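Local coordinates for putative uncharacterized protein TTHB071 (Thermus thermophilus, PDB 3AYV) that is of unknown function but binds zinc in a TIM barrel of the xylose isomerase-like family and may act as a phosphodiester-cleaving DNA-repair enzyme, at residues S97-G102 with E136-P141; E106-R111 with P143-P148. All blocks are in the same frame, centred on the assembly; numbering follows the deposited sequence.

In the fold
Both contacts join the connection after strand 92-96 to the connection after strand 132-136, neighbouring parallel strands of the eight-stranded TIM barrel. Along the chain the segments alternate, 97-102, 106-111, 136-141, 143-148, so contact 2 continues outward what contact 1 begins: contacts 1 and 2 are centred about 13 Å and about 18 Å from the centre of the chain, their centres about 10 Å apart. Contact 1 pairs the two loops and reaches the zinc site through Glu136; contact 2 pairs helix 105-110 with the turns leading into helix 147-153. They touch directly, Arg111 NH2 lying 3.0 Å from Ser97 O, which makes one continuous interface between the connections that follow strands 92-96 and 132-136.

Contact 1 (S97-G102 with E136-P141); sequences SGIPHG and ENSHEP. With ZN (zinc ion), chain E; ZN (zinc ion), chain F.
The imidazole rings of His101 and His139 meet rim to rim, planes at 84° and neither over the other's face. His139 ND1 lies in the plane of the His101 ring, at its edge, and the two ND1 atoms, His101 ND1 and His139 ND1, share a hydrogen bond of 3.1 Å in which either could be the donor. One face of the His139 ring takes the backbone N of His101, while Phe169 also meets this ring. CG of His101 stands anti to its backbone N, and the two side chains cross at about a right angle.

The third flat group is the Glu140 carboxylate, gripped at both oxygens. Ser97 OG donates to Glu140 OE2 over 2.6 Å, approaching on the anti side and 27° out of the carboxylate plane; Ser138 N binds Glu140 OE1 at 2.9 Å through the syn lone pair. The side chain bends at chi2 (80°), turning CD toward Ser97, and Ile99 CG2 packs 3.8 Å from Glu140 CD. Ser97 OG also accepts from Ile99 N at 3.2 Å, an ST turn that fixes the hydroxyl between the two loops. Water 1 ties the same region together, accepting from Ser97 N and Ser138 OG and donating to Glu136 O and Glu140 OE2, so a buried carboxylate is satisfied by several donors.

At the C-terminal end of strand 132-136, Glu136 bridges two zinc ions: OE1 binds the zinc of chain E at 1.9 Å and OE2 that of chain F at 2.1 Å. His55 and His96 share the first ion; Asp162, His187 and Glu223 share the second. Loops after consecutive strands, meeting beside a carboxylate-bridged zinc pair, are characteristic of the C-terminal mouth of a xylose isomerase-like TIM barrel, consistent with AP endonuclease family 2 (endonuclease IV-like) membership.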
loop_
_atom_site.group_PDB
_atom_site.type_symbol
_atom_site.label_atom_id
_atom_site.label_comp_id
_atom_site.label_asym_id
_atom_site.label_seq_id
_atom_site.Cartn_x
_atom_site.Cartn_y
_atom_site.Cartn_z
ATOM N N SER A 97 6.748 -0.560 -6.493
ATOM C CA SER A 97 8.105 -0.397 -7.080
ATOM C C SER A 97 8.124 0.007 -8.562
ATOM O O SER A 97 9.153 0.502 -9.060
ATOM C CB SER A 97 8.947 -1.668 -6.883
ATOM O OG SER A 97 8.570 -2.668 -7.833
ATOM N N GLY A 98 7.026 -0.237 -9.267
ATOM C CA GLY A 98 6.984 0.059 -10.698
ATOM C C GLY A 98 7.396 -1.141 -11.558
ATOM O O GLY A 98 7.292 -1.091 -12.793
ATOM N N ILE A 99 7.831 -2.222 -10.914
ATOM C CA ILE A 99 8.313 -3.405 -11.671
ATOM C C ILE A 99 7.156 -3.988 -12.532
ATOM O O ILE A 99 6.029 -4.110 -12.043
ATOM C CB ILE A 99 8.956 -4.453 -10.745
ATOM C CG1 ILE A 99 9.782 -5.457 -11.582
ATOM C CG2 ILE A 99 7.864 -5.214 -9.888
ATOM C CD1 ILE A 99 10.459 -6.585 -10.741
ATOM N N PRO A 100 7.419 -4.269 -13.821
ATOM C CA PRO A 100 6.418 -4.924 -14.698
ATOM C C PRO A 100 6.149 -6.327 -14.207
ATOM O O PRO A 100 6.994 -6.920 -13.559
ATOM C CB PRO A 100 7.141 -5.048 -16.053
ATOM C CG PRO A 100 8.272 -4.087 -16.005
ATOM C CD PRO A 100 8.674 -3.959 -14.538
ATOM N N HIS A 101 4.994 -6.879 -14.550
ATOM C CA HIS A 101 4.740 -8.252 -14.219
ATOM C C HIS A 101 5.674 -9.196 -14.979
ATOM O O HIS A 101 6.013 -8.927 -16.128
ATOM C CB HIS A 101 3.309 -8.625 -14.617
ATOM C CG HIS A 101 3.025 -10.044 -14.333
ATOM N ND1 HIS A 101 2.844 -10.513 -13.044
ATOM C CD2 HIS A 101 3.021 -11.129 -15.139
ATOM C CE1 HIS A 101 2.696 -11.828 -13.082
ATOM N NE2 HIS A 101 2.797 -12.222 -14.341
ATOM N N GLY A 102 6.081 -10.281 -14.330
ATOM C CA GLY A 102 6.763 -11.377 -15.019
ATOM C C GLY A 102 8.264 -11.228 -15.218
ATOM O O GLY A 102 8.856 -11.928 -16.054
ATOM N N GLU A 136 5.252 -1.178 -1.185
ATOM C CA GLU A 136 4.368 -2.359 -1.143
ATOM C C GLU A 136 4.827 -3.367 -2.203
ATOM O O GLU A 136 5.244 -2.949 -3.294
ATOM C CB GLU A 136 2.938 -1.896 -1.439
ATOM C CG GLU A 136 1.919 -2.978 -1.487
ATOM C CD GLU A 136 0.614 -2.531 -2.123
ATOM O OE1 GLU A 136 0.364 -1.332 -2.300
ATOM O OE2 GLU A 136 -0.188 -3.402 -2.447
ATOM N N ASN A 137 4.800 -4.672 -1.890
ATOM C CA ASN A 137 5.112 -5.663 -2.932
ATOM C C ASN A 137 3.947 -5.712 -3.929
ATOM O O ASN A 137 2.774 -5.628 -3.533
ATOM C CB ASN A 137 5.359 -7.069 -2.347
ATOM C CG ASN A 137 4.167 -7.600 -1.537
ATOM O OD1 ASN A 137 3.797 -7.020 -0.518
ATOM N ND2 ASN A 137 3.555 -8.707 -2.008
ATOM N N SER A 138 4.294 -5.884 -5.201
ATOM C CA SER A 138 3.329 -6.004 -6.279
ATOM C C SER A 138 3.683 -7.229 -7.129
ATOM O O SER A 138 3.243 -8.336 -6.806
ATOM C CB SER A 138 3.245 -4.692 -7.083
ATOM O OG SER A 138 4.518 -4.298 -7.594
ATOM N N HIS A 139 4.569 -7.062 -8.109
ATOM C CA HIS A 139 4.925 -8.112 -9.045
ATOM C C HIS A 139 6.308 -8.707 -8.843
ATOM O O HIS A 139 6.726 -9.521 -9.662
ATOM C CB HIS A 139 4.782 -7.603 -10.508
ATOM C CG HIS A 139 3.385 -7.194 -10.838
ATOM N ND1 HIS A 139 2.420 -8.097 -11.226
ATOM C CD2 HIS A 139 2.768 -5.987 -10.764
ATOM C CE1 HIS A 139 1.273 -7.462 -11.404
ATOM N NE2 HIS A 139 1.458 -6.179 -11.126
ATOM N N GLU A 140 7.008 -8.337 -7.755
ATOM C CA GLU A 140 8.358 -8.877 -7.531
ATOM C C GLU A 140 8.232 -10.381 -7.320
ATOM O O GLU A 140 7.330 -10.828 -6.612
ATOM C CB GLU A 140 9.075 -8.238 -6.318
ATOM C CG GLU A 140 9.323 -6.717 -6.444
ATOM C CD GLU A 140 8.089 -5.887 -6.122
ATOM O OE1 GLU A 140 7.038 -6.442 -5.736
ATOM O OE2 GLU A 140 8.161 -4.650 -6.278
ATOM N N PRO A 141 9.104 -11.156 -7.970
ATOM C CA PRO A 141 8.948 -12.608 -7.780
ATOM C C PRO A 141 9.311 -13.113 -6.369
ATOM O O PRO A 141 8.770 -14.138 -5.947
ATOM C CB PRO A 141 9.818 -13.225 -8.889
ATOM C CG PRO A 141 10.710 -12.122 -9.403
ATOM C CD PRO A 141 9.979 -10.806 -9.109
HETATM ZN ZN ZN E . -1.059 -1.172 -3.606
HETATM ZN ZN ZN F . -2.118 -3.834 -1.695
HETATM O O HOH W 1 5.996 -3.213 -5.733
HETATM O O HOH W 2 4.867 -2.409 -9.610
HETATM O O HOH W 3 8.059 -8.959 -12.026
HETATM O O HOH W 4 5.649 -11.263 -11.518
HETATM O O HOH W 5 -2.896 -1.649 -2.700
HETATM O O HOH W 6 -2.639 -1.681 -5.420
HETATM O O HOH W 7 -3.866 -4.149 -3.339
#

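Contact 2 (E106-R111 with P143-P148); sequences EEALER and PEALRP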
loop_
_atom_site.group_PDB
_atom_site.type_symbol
_atom_site.label_atom_id
_atom_site.label_comp_id
_atom_site.label_asym_id
_atom_site.label_seq_id
_atom_site.Cartn_x
_atom_site.Cartn_y
_atom_site.Cartn_z
ATOM N N GLU A 106 16.452 -12.432 -11.352
ATOM C CA GLU A 106 17.682 -11.687 -11.675
ATOM C C GLU A 106 17.308 -10.286 -12.128
ATOM O O GLU A 106 17.898 -9.328 -11.677
ATOM C CB GLU A 106 18.540 -12.439 -12.732
ATOM C CG GLU A 106 19.892 -11.763 -13.170
ATOM C CD GLU A 106 20.648 -12.541 -14.300
ATOM O OE1 GLU A 106 19.965 -13.022 -15.256
ATOM O OE2 GLU A 106 21.923 -12.652 -14.249
ATOM N N GLU A 107 16.309 -10.175 -13.007
ATOM C CA GLU A 107 15.826 -8.868 -13.471
ATOM C C GLU A 107 15.304 -7.998 -12.317
ATOM O O GLU A 107 15.594 -6.796 -12.262
ATOM C CB GLU A 107 14.733 -9.048 -14.514
ATOM C CG GLU A 107 15.308 -9.404 -15.900
ATOM C CD GLU A 107 14.274 -10.016 -16.844
ATOM O OE1 GLU A 107 13.152 -10.378 -16.409
ATOM O OE2 GLU A 107 14.607 -10.126 -18.043
ATOM N N ALA A 108 14.538 -8.601 -11.404
ATOM C CA ALA A 108 13.985 -7.844 -10.266
ATOM C C ALA A 108 15.109 -7.351 -9.360
ATOM O O ALA A 108 15.087 -6.218 -8.874
ATOM C CB ALA A 108 13.016 -8.721 -9.471
ATOM N N LEU A 109 16.082 -8.228 -9.121
ATOM C CA LEU A 109 17.218 -7.898 -8.266
ATOM C C LEU A 109 18.050 -6.776 -8.853
ATOM O O LEU A 109 18.470 -5.865 -8.131
ATOM C CB LEU A 109 18.082 -9.168 -8.021
ATOM C CG LEU A 109 19.291 -8.948 -7.088
ATOM C CD1 LEU A 109 18.894 -8.357 -5.709
ATOM C CD2 LEU A 109 20.101 -10.269 -6.930
ATOM N N GLU A 110 18.259 -6.796 -10.169
ATOM C CA GLU A 110 19.054 -5.750 -10.815
ATOM C C GLU A 110 18.392 -4.362 -10.741
ATOM O O GLU A 110 19.064 -3.358 -10.834
ATOM C CB GLU A 110 19.320 -6.100 -12.281
ATOM C CG GLU A 110 20.299 -7.261 -12.451
ATOM C CD GLU A 110 20.434 -7.682 -13.917
ATOM O OE1 GLU A 110 19.593 -8.486 -14.398
ATOM O OE2 GLU A 110 21.376 -7.200 -14.592
ATOM N N ARG A 111 17.071 -4.322 -10.570
ATOM C CA ARG A 111 16.383 -3.053 -10.424
ATOM C C ARG A 111 16.560 -2.461 -9.035
ATOM O O ARG A 111 16.236 -1.277 -8.858
ATOM C CB ARG A 111 14.879 -3.222 -10.641
ATOM C CG ARG A 111 14.421 -3.369 -12.082
ATOM C CD ARG A 111 12.888 -3.679 -12.120
ATOM N NE ARG A 111 12.100 -2.684 -11.380
ATOM C CZ ARG A 111 11.464 -1.665 -11.955
ATOM N NH1 ARG A 111 11.501 -1.531 -13.283
ATOM N NH2 ARG A 111 10.772 -0.778 -11.219
ATOM N N PRO A 143 10.976 -11.617 -2.219
ATOM C CA PRO A 143 11.257 -10.466 -1.357
ATOM C C PRO A 143 12.720 -10.014 -1.410
ATOM O O PRO A 143 13.023 -8.867 -1.049
ATOM C CB PRO A 143 10.868 -10.955 0.053
ATOM C CG PRO A 143 10.817 -12.455 -0.051
ATOM C CD PRO A 143 10.385 -12.735 -1.459
ATOM N N GLU A 144 13.616 -10.891 -1.879
ATOM C CA GLU A 144 15.037 -10.517 -2.037
ATOM C C GLU A 144 15.250 -9.301 -2.945
ATOM O O GLU A 144 16.272 -8.634 -2.814
ATOM C CB GLU A 144 15.868 -11.694 -2.552
ATOM C CG GLU A 144 15.579 -11.947 -4.024
ATOM C CD GLU A 144 16.242 -13.169 -4.599
ATOM O OE1 GLU A 144 17.016 -13.839 -3.871
ATOM O OE2 GLU A 144 15.979 -13.458 -5.800
ATOM N N ALA A 145 14.319 -9.014 -3.870
ATOM C CA ALA A 145 14.491 -7.851 -4.726
ATOM C C ALA A 145 14.088 -6.550 -4.025
ATOM O O ALA A 145 14.448 -5.464 -4.477
ATOM C CB ALA A 145 13.719 -8.011 -6.013
ATOM N N LEU A 146 13.339 -6.672 -2.928
ATOM C CA LEU A 146 12.943 -5.491 -2.149
ATOM C C LEU A 146 13.923 -5.230 -1.005
ATOM O O LEU A 146 14.132 -4.084 -0.602
ATOM C CB LEU A 146 11.522 -5.663 -1.575
ATOM C CG LEU A 146 10.457 -5.711 -2.687
ATOM C CD1 LEU A 146 9.091 -5.815 -2.036
ATOM C CD2 LEU A 146 10.552 -4.502 -3.703
ATOM N N ARG A 147 14.493 -6.294 -0.465
ATOM C CA ARG A 147 15.400 -6.152 0.678
ATOM C C ARG A 147 16.526 -5.094 0.469
ATOM O O ARG A 147 16.751 -4.272 1.358
ATOM C CB ARG A 147 15.973 -7.529 1.069
ATOM C CG ARG A 147 16.678 -7.525 2.426
ATOM C CD ARG A 147 17.112 -8.925 2.821
ATOM N NE ARG A 147 16.014 -9.693 3.413
ATOM C CZ ARG A 147 15.647 -9.606 4.692
ATOM N NH1 ARG A 147 16.273 -8.770 5.517
ATOM N NH2 ARG A 147 14.643 -10.353 5.146
ATOM N N PRO A 148 17.226 -5.107 -0.688
ATOM C CA PRO A 148 18.282 -4.083 -0.868
ATOM C C PRO A 148 17.756 -2.639 -0.978
ATOM O O PRO A 148 18.474 -1.672 -0.626
ATOM C CB PRO A 148 18.934 -4.491 -2.197
ATOM C CG PRO A 148 18.550 -5.992 -2.389
ATOM C CD PRO A 148 17.137 -5.997 -1.872
HETATM O O HOH W 8 13.682 -4.532 -7.152
#
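Ala108 and Ala145 face each other with both CB atoms directed across the gap, 3.6 Å apart, in a helix-to-turn junction on the outer layer of the TIM barrel. Helix 105-110, in the connection after strand 92-96, here meets the 3-10 turn 143-145 that precedes helix 147-153 in the next connection. The short methyl groups permit a near approach of the backbones: Leu109 CA and Ala145 CA are 4.5 Å apart, and Ala145 CB also lies 3.6 Å from Ala108 O.

Leu109 flanks this alanine pair. Its CG stands anti to the backbone N (chi1 -178°), and from there the CD1 branch reaches the other segment, although the bond leaving the backbone does not point straight at it. Leu109 CD1 sits 3.9 Å from Glu144 O and 4.1 Å from Pro148 CG. The leucine side chain and the proline ring cross at about a right angle, with the CD1 methyl against CG. Pro148 of helix 147-153 also touches Ala112 and Leu113 of helix 112-118, while Ala108 packs inward on Ile99 and Pro141.

The turn opposite the helix is held by its own backbone: Pro143 O accepts from both Leu146 N and Arg147 N, which fixes the course of the chain into the following helix. The direct contacts between the two segments are apolar or van der Waals in kind, and the polar link is made by solvent. Water 8 donates to both backbone carbonyls, at 2.8 Å from Ala108 O and 2.9 Å from Ala145 O.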